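PDB 3VDG: probable glucarate dehydratase from Mycobacterium smegmatis str. MC2 155, which probably dehydrates glucarate or a related acid sugar, as a member of the enolase superfamily with a metal site in its barrel domain. Local coordinates for residues Ile61-Asp66 with Val141-Val146; Leu352-His357 with Pro399-Glu404; Glu224-Val229 with Ala259-Val264; Gln200-Ile205 with Arg233-Asp238. All coordinates share one frame; numbering follows the deposited sequence.

Contacts 1 and 2 are fully buried and touch each other, since D145 of helix 131-151 accepts a hydrogen bond from the backbone N of L401. Contact 1 is purely apolar, strand against helix, whereas contact 2 adds a histidine-to-carbonyl hydrogen bond that holds a glycine-rich loop. Contact 3, partly buried, and contact 4, at the surface, sit on the opposite side of the chain's centre from contact 1 and share helix 222-235, which packs on helix 194-208 on one flank and on the end of helix 251-260 on the other. Contact 3 joins aliphatic chains and a methionine; contact 4 adds an aromatic ring, an arginine and a bridging water.

Contact 1: Ile61-Asp66 with Val141-Val146; sequences IQLDTD and VACLDV
L63 of the strand and A142 of the helix form the tightest part of this apolar contact, their CB atoms 3.6 Å apart. The small methyl of A142 lets the helix come close to the strand: the two short axes approach to 8.6 Å and are inclined at 49°. With CG of L63 anti to the backbone N (chi1 179°), its CD2 branch arrives 3.7 Å from SG of C143, a soft, weakly polar atom well suited to an aliphatic neighbour. Two residues earlier on the strand, the I61 CG2 methyl lies more loosely, 4.3 Å from CB of A142, while the other branch of that side chain leads away.

The second group of contacts is between methyls near the strand's end. T65 and V146 reach toward each other tip to tip, CG2 of T65 standing 4.0 Å from CG1 of V146. Threonine suits this place because its two branches do different work: the methyl faces the helix, and OG1 hydrogen-bonds to the carbonyl O of L69 in the turn that follows. No hydrogen bond crosses between the segments.

Strand 55-65 is the middle member of a three-stranded antiparallel sheet, where L63 also packs on I30 and A33 of strand 30-41 and I61 on T75 of strand 70-75. Helix 131-151 lies against this sheet, D145 hydrogen-bonding to the backbone N of L72, and through V141 and L144 it also meets L323 of helix 323-336.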
# COMPACT_ATOMS: atom_id res chain seq x y z
N ILE A 61 1.82 3.41 -24.83
CA ILE A 61 2.53 4.59 -24.34
C ILE A 61 4.02 4.33 -24.39
O ILE A 61 4.50 3.34 -23.86
CB ILE A 61 2.15 4.98 -22.88
CG1 ILE A 61 0.81 5.73 -22.84
CG2 ILE A 61 3.19 5.92 -22.28
CD1 ILE A 61 -0.38 4.87 -23.15
N GLN A 62 4.74 5.23 -25.06
CA GLN A 62 6.20 5.22 -25.01
C GLN A 62 6.56 6.50 -24.29
O GLN A 62 6.28 7.61 -24.77
CB GLN A 62 6.80 5.19 -26.42
CG GLN A 62 6.86 3.79 -27.03
CD GLN A 62 7.17 3.82 -28.52
OE1 GLN A 62 6.41 4.39 -29.30
NE2 GLN A 62 8.28 3.21 -28.91
N LEU A 63 7.12 6.36 -23.09
CA LEU A 63 7.36 7.52 -22.24
C LEU A 63 8.85 7.83 -22.34
O LEU A 63 9.68 7.03 -21.92
CB LEU A 63 6.96 7.21 -20.79
CG LEU A 63 7.18 8.35 -19.80
CD1 LEU A 63 6.18 9.46 -20.09
CD2 LEU A 63 7.06 7.91 -18.34
N ASP A 64 9.17 8.99 -22.90
CA ASP A 64 10.56 9.37 -23.20
C ASP A 64 11.16 10.26 -22.11
O ASP A 64 10.46 11.09 -21.52
CB ASP A 64 10.58 10.10 -24.55
CG ASP A 64 10.09 9.21 -25.69
OD1 ASP A 64 10.51 8.03 -25.74
OD2 ASP A 64 9.29 9.68 -26.52
N THR A 65 12.46 10.09 -21.85
CA THR A 65 13.14 10.83 -20.77
C THR A 65 14.40 11.52 -21.28
O THR A 65 14.90 11.20 -22.36
CB THR A 65 13.58 9.89 -19.63
OG1 THR A 65 14.59 8.99 -20.13
CG2 THR A 65 12.40 9.09 -19.07
N ASP A 66 14.95 12.44 -20.49
CA ASP A 66 16.16 13.16 -20.91
C ASP A 66 17.40 12.29 -20.79
O ASP A 66 18.49 12.69 -21.20
CB ASP A 66 16.32 14.48 -20.13
CG ASP A 66 16.50 14.26 -18.62
OD1 ASP A 66 16.28 13.13 -18.12
OD2 ASP A 66 16.87 15.23 -17.92
N VAL A 141 3.04 2.81 -15.16
CA VAL A 141 3.72 1.55 -15.55
C VAL A 141 4.99 1.91 -16.35
O VAL A 141 6.05 1.35 -16.10
CB VAL A 141 2.80 0.63 -16.38
CG1 VAL A 141 3.60 -0.50 -17.03
CG2 VAL A 141 1.71 0.02 -15.48
N ALA A 142 4.87 2.85 -17.28
CA ALA A 142 6.02 3.31 -18.04
C ALA A 142 7.11 3.94 -17.14
O ALA A 142 8.32 3.78 -17.39
CB ALA A 142 5.58 4.30 -19.13
N CYS A 143 6.69 4.66 -16.10
CA CYS A 143 7.66 5.22 -15.14
C CYS A 143 8.42 4.12 -14.42
O CYS A 143 9.65 4.20 -14.25
CB CYS A 143 6.98 6.12 -14.09
SG CYS A 143 6.58 7.78 -14.68
N LEU A 144 7.71 3.09 -13.97
CA LEU A 144 8.38 1.97 -13.28
C LEU A 144 9.34 1.26 -14.24
O LEU A 144 10.40 0.77 -13.84
CB LEU A 144 7.36 0.98 -12.73
CG LEU A 144 6.51 1.52 -11.57
CD1 LEU A 144 5.48 0.48 -11.13
CD2 LEU A 144 7.39 1.88 -10.39
N ASP A 145 8.93 1.12 -15.50
CA ASP A 145 9.79 0.52 -16.52
C ASP A 145 11.10 1.33 -16.61
O ASP A 145 12.19 0.76 -16.57
CB ASP A 145 9.03 0.47 -17.87
CG ASP A 145 9.78 -0.28 -18.98
OD1 ASP A 145 10.77 -1.01 -18.72
OD2 ASP A 145 9.35 -0.13 -20.15
N VAL A 146 11.01 2.66 -16.70
CA VAL A 146 12.23 3.49 -16.71
C VAL A 146 13.01 3.35 -15.39
O VAL A 146 14.23 3.17 -15.41
CB VAL A 146 11.94 4.98 -17.01
CG1 VAL A 146 13.26 5.78 -17.04
CG2 VAL A 146 11.24 5.12 -18.36

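Contact 2: Leu352-His357 with Pro399-Glu404; sequences LAAMVH and PGLGVE
H357 points its imidazole edge at the loop, and NE2 donates a hydrogen bond of 2.8 Å to the carbonyl O of L401. That oxygen lies close to the ring plane, only 12° out of it, but the donor stands well above the carbonyl plane and the N-H...O angle is a bent 135°. CG of the histidine is anti to its carbonyl carbon (chi1 -78°), which carries the ring off the helix toward the loop. A histidine suits the spot because its ring N-H gives a buried carbonyl O a donor at the end of a short, stiff side chain.

L401 answers from the other side by pointing its side chain at the helix, over A353 and A354. Its CD1 comes 3.8 Å from CA of A354, and its CG rests 3.9 Å from CB of A353. Alanines at both positions leave room for this leucine. The A353 methyl also meets the V403 branches, with CG2 at 3.9 Å. G400 and G402, both with positive phi, let the loop turn sharply around L401.

The backbone N of L401 is held by D145 of helix 131-151, which ties the loop to that helix as well. Helix 349-360 packs beside strand 166-174 through V356, as expected for a helix on the outside of an enolase-type modified (β/α) barrel.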
# COMPACT_ATOMS: atom_id res chain seq x y z
N LEU A 352 0.80 -7.59 -20.40
CA LEU A 352 1.07 -8.91 -19.83
C LEU A 352 2.31 -8.83 -18.92
O LEU A 352 2.32 -9.37 -17.81
CB LEU A 352 1.27 -9.96 -20.93
CG LEU A 352 1.58 -11.39 -20.43
CD1 LEU A 352 0.47 -11.92 -19.52
CD2 LEU A 352 1.79 -12.33 -21.60
N ALA A 353 3.35 -8.16 -19.39
CA ALA A 353 4.57 -8.05 -18.57
C ALA A 353 4.24 -7.36 -17.25
O ALA A 353 4.70 -7.78 -16.18
CB ALA A 353 5.66 -7.28 -19.32
N ALA A 354 3.47 -6.28 -17.31
CA ALA A 354 3.15 -5.54 -16.10
C ALA A 354 2.34 -6.41 -15.11
O ALA A 354 2.60 -6.38 -13.91
CB ALA A 354 2.42 -4.26 -16.45
N MET A 355 1.37 -7.16 -15.64
CA MET A 355 0.56 -8.08 -14.84
C MET A 355 1.46 -9.12 -14.18
O MET A 355 1.28 -9.46 -13.02
CB MET A 355 -0.50 -8.79 -15.73
CG MET A 355 -1.58 -7.88 -16.35
SD MET A 355 -2.42 -8.62 -17.80
CE MET A 355 -3.45 -9.83 -16.97
N VAL A 356 2.44 -9.63 -14.91
CA VAL A 356 3.29 -10.67 -14.37
C VAL A 356 4.19 -10.12 -13.25
O VAL A 356 4.30 -10.72 -12.20
CB VAL A 356 4.14 -11.35 -15.48
CG1 VAL A 356 5.24 -12.20 -14.86
CG2 VAL A 356 3.24 -12.16 -16.41
N HIS A 357 4.80 -8.95 -13.44
CA HIS A 357 5.63 -8.38 -12.37
C HIS A 357 4.82 -8.09 -11.13
O HIS A 357 5.26 -8.35 -10.01
CB HIS A 357 6.35 -7.11 -12.83
CG HIS A 357 7.58 -7.38 -13.67
ND1 HIS A 357 8.76 -7.78 -13.13
CD2 HIS A 357 7.78 -7.27 -15.04
CE1 HIS A 357 9.66 -7.94 -14.12
NE2 HIS A 357 9.07 -7.61 -15.29
N PRO A 399 16.34 -5.93 -16.28
CA PRO A 399 15.96 -4.58 -15.84
C PRO A 399 14.67 -4.11 -16.48
O PRO A 399 14.41 -4.39 -17.65
CB PRO A 399 17.12 -3.70 -16.35
CG PRO A 399 18.30 -4.64 -16.39
CD PRO A 399 17.70 -5.97 -16.85
N GLY A 400 13.87 -3.38 -15.73
CA GLY A 400 12.62 -2.80 -16.27
C GLY A 400 11.48 -3.80 -16.39
O GLY A 400 11.42 -4.81 -15.66
N LEU A 401 10.57 -3.51 -17.32
CA LEU A 401 9.39 -4.36 -17.53
C LEU A 401 9.81 -5.68 -18.16
O LEU A 401 9.19 -6.72 -17.93
CB LEU A 401 8.38 -3.62 -18.41
CG LEU A 401 6.87 -3.76 -18.24
CD1 LEU A 401 6.43 -3.69 -16.78
CD2 LEU A 401 6.20 -2.66 -19.06
N GLY A 402 10.89 -5.66 -18.93
CA GLY A 402 11.42 -6.91 -19.50
C GLY A 402 10.94 -7.19 -20.92
O GLY A 402 11.22 -8.24 -21.46
N VAL A 403 10.22 -6.25 -21.52
CA VAL A 403 9.81 -6.39 -22.92
C VAL A 403 10.18 -5.09 -23.63
O VAL A 403 10.26 -4.04 -22.98
CB VAL A 403 8.29 -6.66 -23.08
CG1 VAL A 403 7.94 -8.04 -22.54
CG2 VAL A 403 7.48 -5.59 -22.36
N GLU A 404 10.40 -5.15 -24.94
CA GLU A 404 10.75 -3.96 -25.74
C GLU A 404 9.91 -3.88 -27.00
O GLU A 404 9.53 -4.91 -27.56
CB GLU A 404 12.23 -3.97 -26.14
CG GLU A 404 13.21 -3.96 -24.97
CD GLU A 404 14.65 -3.67 -25.39
OE1 GLU A 404 14.88 -3.25 -26.55
OE2 GLU A 404 15.55 -3.85 -24.55

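Contact 3: Glu224-Val229 with Ala259-Val264; sequences EEMAAV and AGLEGV
V229 and V264 meet at the strand-facing end of this contact, their CG1 methyls 3.8 Å apart. Both valines place that branch anti to the backbone N (chi1 171° for V229), which turns the two methyls across the gap. The same CG1 of V229 touches CD2 of L261 at 4.1 Å, so one methyl serves two neighbours. Branched aliphatic residues suit the inner side, where V229 packs on L241 and L261 on L243, both of strand 241-244; V264, partly exposed, closes the side toward that strand by resting on L241 as well.

That strand lies between the two helices in sequence: 222-235, 241-244 and 251-260 run helix, strand, helix, the repeating order of an enolase-family barrel. The contact therefore joins adjacent outer helices over the strand that links them. L261 is the first residue to leave helical angles, and from there the chain turns through G263, whose positive phi favours glycine, to bring V264 back against the helix.

The solvent-facing side rests on M226, itself partly exposed. Its CG lies 4.1 Å from CD1 of L261, while the bend at chi3 (74°) swings a single methyl, CE, over exposed G260. That approach is itself close, 3.7 Å from CE to CA of G260, which, having no side chain, lets the methyl sit directly on its backbone.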
# COMPACT_ATOMS: atom_id res chain seq x y z
N GLU A 224 -28.18 -24.11 -18.44
CA GLU A 224 -27.28 -24.53 -19.51
C GLU A 224 -25.81 -24.17 -19.25
O GLU A 224 -24.90 -24.91 -19.64
CB GLU A 224 -27.71 -23.93 -20.85
CG GLU A 224 -29.09 -24.41 -21.30
CD GLU A 224 -29.56 -23.72 -22.56
OE1 GLU A 224 -28.71 -23.43 -23.44
OE2 GLU A 224 -30.78 -23.47 -22.67
N GLU A 225 -25.58 -23.02 -18.61
CA GLU A 225 -24.21 -22.64 -18.21
C GLU A 225 -23.70 -23.54 -17.06
O GLU A 225 -22.52 -23.91 -17.02
CB GLU A 225 -24.12 -21.13 -17.90
CG GLU A 225 -24.59 -20.30 -19.10
CD GLU A 225 -24.26 -18.82 -19.03
OE1 GLU A 225 -24.22 -18.25 -17.91
OE2 GLU A 225 -24.09 -18.22 -20.12
N MET A 226 -24.60 -23.91 -16.15
CA MET A 226 -24.25 -24.89 -15.11
C MET A 226 -23.87 -26.23 -15.75
O MET A 226 -22.95 -26.91 -15.31
CB MET A 226 -25.41 -25.09 -14.13
CG MET A 226 -25.74 -23.84 -13.33
SD MET A 226 -27.30 -23.93 -12.41
CE MET A 226 -26.87 -25.02 -11.07
N ALA A 227 -24.58 -26.60 -16.81
CA ALA A 227 -24.26 -27.82 -17.53
C ALA A 227 -22.87 -27.74 -18.15
O ALA A 227 -22.15 -28.73 -18.13
CB ALA A 227 -25.31 -28.12 -18.58
N ALA A 228 -22.48 -26.59 -18.69
CA ALA A 228 -21.13 -26.46 -19.22
C ALA A 228 -20.13 -26.56 -18.08
O ALA A 228 -19.09 -27.20 -18.21
CB ALA A 228 -20.95 -25.16 -20.00
N VAL A 229 -20.45 -25.93 -16.96
CA VAL A 229 -19.54 -25.99 -15.82
C VAL A 229 -19.33 -27.46 -15.38
O VAL A 229 -18.19 -27.90 -15.19
CB VAL A 229 -19.98 -25.09 -14.65
CG1 VAL A 229 -19.13 -25.38 -13.43
CG2 VAL A 229 -19.82 -23.62 -15.05
N ALA A 259 -26.17 -22.73 -5.16
CA ALA A 259 -26.53 -23.97 -4.46
C ALA A 259 -26.27 -25.15 -5.37
O ALA A 259 -25.70 -26.15 -4.95
CB ALA A 259 -27.98 -23.94 -4.00
N GLY A 260 -26.66 -25.02 -6.63
CA GLY A 260 -26.47 -26.08 -7.59
C GLY A 260 -25.02 -26.35 -7.93
O GLY A 260 -24.69 -27.44 -8.38
N LEU A 261 -24.15 -25.37 -7.74
CA LEU A 261 -22.73 -25.59 -8.04
C LEU A 261 -21.87 -25.70 -6.77
O LEU A 261 -20.64 -25.58 -6.83
CB LEU A 261 -22.20 -24.49 -8.98
CG LEU A 261 -22.77 -24.48 -10.40
CD1 LEU A 261 -22.25 -23.28 -11.18
CD2 LEU A 261 -22.47 -25.79 -11.13
N GLU A 262 -22.52 -25.94 -5.64
CA GLU A 262 -21.79 -26.14 -4.40
C GLU A 262 -20.68 -27.18 -4.63
O GLU A 262 -20.93 -28.22 -5.23
CB GLU A 262 -22.72 -26.61 -3.28
CG GLU A 262 -21.97 -26.97 -2.00
CD GLU A 262 -22.86 -27.03 -0.77
OE1 GLU A 262 -24.10 -26.99 -0.93
OE2 GLU A 262 -22.34 -27.11 0.35
N GLY A 263 -19.47 -26.87 -4.19
CA GLY A 263 -18.35 -27.81 -4.29
C GLY A 263 -17.73 -27.92 -5.66
O GLY A 263 -16.79 -28.68 -5.86
N VAL A 264 -18.25 -27.17 -6.63
CA VAL A 264 -17.72 -27.22 -7.99
C VAL A 264 -16.88 -25.97 -8.34
O VAL A 264 -15.85 -26.08 -9.01
CB VAL A 264 -18.85 -27.38 -9.03
CG1 VAL A 264 -18.27 -27.52 -10.42
CG2 VAL A 264 -19.71 -28.60 -8.71

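Contact 4: Gln200-Ile205 with Arg233-Asp238; sequences QARRMI and RAAFPD
F236 has the most surface buried here, its ring lying against A201, R202 and I205 of helix 194-208. The CD1 methyl of I205 stands over one face, 4.1 Å from the ring centroid and 24° off the normal, in a CH-pi contact offset toward the rim. On the same side of the ring, CB of A201 comes in obliquely, 3.7 Å from CE2 of F236, its small size letting the phenyl approach the helix. Just past the helix end, the phenylalanine sends CG anti to its carbonyl carbon (chi1 -59°), directing the ring at these partners.

R202 is second in buried surface. Its CG comes in obliquely beyond the far end of the ring, 3.8 Å from CZ of F236, and its chain, extended from CG to NE, carries the guanidinium toward A235. There NH2 comes 3.6 Å from the A235 methyl, and NH1 donates to a water at 2.9 Å. That water in turn donates to the carbonyl O of A235, bridging the charged group to the helix end. Arginine suits this outer rim, with methylenes for the ring and N-H donors for the water.

Beneath, I205 and F236 both touch I213 of strand 213-216, and A201 packs on L173 of strand 166-174. Helices 194-208 and 222-235 thus lie side by side outside these parallel strands.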
# COMPACT_ATOMS: atom_id res chain seq x y z
N GLN A 200 -13.28 -26.38 -26.51
CA GLN A 200 -12.49 -25.17 -26.52
C GLN A 200 -11.45 -25.25 -25.40
O GLN A 200 -10.29 -24.91 -25.61
CB GLN A 200 -13.41 -23.98 -26.33
CG GLN A 200 -12.71 -22.64 -26.32
CD GLN A 200 -13.69 -21.51 -26.03
OE1 GLN A 200 -13.64 -20.91 -24.97
NE2 GLN A 200 -14.60 -21.23 -26.97
N ALA A 201 -11.87 -25.71 -24.22
CA ALA A 201 -10.96 -25.90 -23.08
C ALA A 201 -9.81 -26.85 -23.42
O ALA A 201 -8.66 -26.59 -23.08
CB ALA A 201 -11.73 -26.42 -21.87
N ARG A 202 -10.12 -27.96 -24.08
CA ARG A 202 -9.07 -28.91 -24.43
C ARG A 202 -8.03 -28.29 -25.35
O ARG A 202 -6.82 -28.46 -25.15
CB ARG A 202 -9.66 -30.15 -25.11
CG ARG A 202 -10.41 -31.07 -24.19
CD ARG A 202 -10.83 -32.32 -24.96
NE ARG A 202 -11.93 -33.03 -24.31
CZ ARG A 202 -11.79 -33.72 -23.18
NH1 ARG A 202 -10.61 -33.78 -22.58
NH2 ARG A 202 -12.83 -34.35 -22.66
N ARG A 203 -8.49 -27.56 -26.36
CA ARG A 203 -7.60 -26.93 -27.31
C ARG A 203 -6.72 -25.91 -26.59
O ARG A 203 -5.51 -25.87 -26.79
CB ARG A 203 -8.40 -26.25 -28.43
CG ARG A 203 -7.57 -25.75 -29.59
CD ARG A 203 -8.46 -25.28 -30.74
NE ARG A 203 -7.70 -25.01 -31.97
CZ ARG A 203 -7.22 -23.81 -32.32
NH1 ARG A 203 -7.41 -22.75 -31.55
NH2 ARG A 203 -6.55 -23.67 -33.46
N MET A 204 -7.32 -25.09 -25.74
CA MET A 204 -6.59 -24.02 -25.05
C MET A 204 -5.60 -24.59 -24.03
O MET A 204 -4.44 -24.15 -23.94
CB MET A 204 -7.58 -23.08 -24.36
CG MET A 204 -7.01 -21.72 -24.03
SD MET A 204 -8.21 -20.71 -23.10
CE MET A 204 -9.30 -20.21 -24.42
N ILE A 205 -6.03 -25.57 -23.26
CA ILE A 205 -5.18 -26.15 -22.24
C ILE A 205 -4.04 -27.03 -22.80
O ILE A 205 -2.96 -27.07 -22.22
CB ILE A 205 -6.01 -26.93 -21.22
CG1 ILE A 205 -6.83 -25.93 -20.37
CG2 ILE A 205 -5.11 -27.78 -20.34
CD1 ILE A 205 -7.97 -26.57 -19.62
N ARG A 233 -15.99 -29.84 -15.27
CA ARG A 233 -15.54 -30.56 -14.08
C ARG A 233 -15.28 -32.03 -14.44
O ARG A 233 -14.30 -32.63 -13.99
CB ARG A 233 -16.57 -30.45 -12.95
CG ARG A 233 -16.33 -31.31 -11.71
CD ARG A 233 -14.91 -31.24 -11.15
NE ARG A 233 -14.63 -30.01 -10.38
CZ ARG A 233 -13.66 -29.15 -10.67
NH1 ARG A 233 -12.86 -29.37 -11.71
NH2 ARG A 233 -13.49 -28.06 -9.93
N ALA A 234 -16.17 -32.59 -15.26
CA ALA A 234 -16.03 -34.00 -15.67
C ALA A 234 -14.78 -34.20 -16.51
O ALA A 234 -14.05 -35.18 -16.34
CB ALA A 234 -17.26 -34.47 -16.44
N ALA A 235 -14.50 -33.28 -17.42
CA ALA A 235 -13.33 -33.42 -18.29
C ALA A 235 -11.99 -33.08 -17.61
O ALA A 235 -10.95 -33.59 -18.01
CB ALA A 235 -13.51 -32.60 -19.56
N PHE A 236 -12.04 -32.21 -16.59
CA PHE A 236 -10.85 -31.66 -15.91
C PHE A 236 -11.06 -31.71 -14.40
O PHE A 236 -11.32 -30.68 -13.78
CB PHE A 236 -10.61 -30.21 -16.37
CG PHE A 236 -10.41 -30.07 -17.85
CD1 PHE A 236 -9.17 -30.30 -18.42
CD2 PHE A 236 -11.46 -29.73 -18.69
CE1 PHE A 236 -8.97 -30.18 -19.79
CE2 PHE A 236 -11.27 -29.61 -20.05
CZ PHE A 236 -10.03 -29.83 -20.61
N PRO A 237 -10.98 -32.92 -13.81
CA PRO A 237 -11.36 -33.15 -12.41
C PRO A 237 -10.57 -32.33 -11.41
O PRO A 237 -11.06 -32.04 -10.32
CB PRO A 237 -11.06 -34.64 -12.20
CG PRO A 237 -11.08 -35.23 -13.57
CD PRO A 237 -10.56 -34.16 -14.49
N ASP A 238 -9.35 -31.94 -11.76
CA ASP A 238 -8.49 -31.28 -10.79
C ASP A 238 -8.38 -29.76 -11.02
O ASP A 238 -7.75 -29.06 -10.24
CB ASP A 238 -7.10 -31.92 -10.80
CG ASP A 238 -7.12 -33.36 -10.33
OD1 ASP A 238 -7.81 -33.64 -9.33
OD2 ASP A 238 -6.45 -34.21 -10.96
O HOH W 1 -11.00 -35.26 -20.10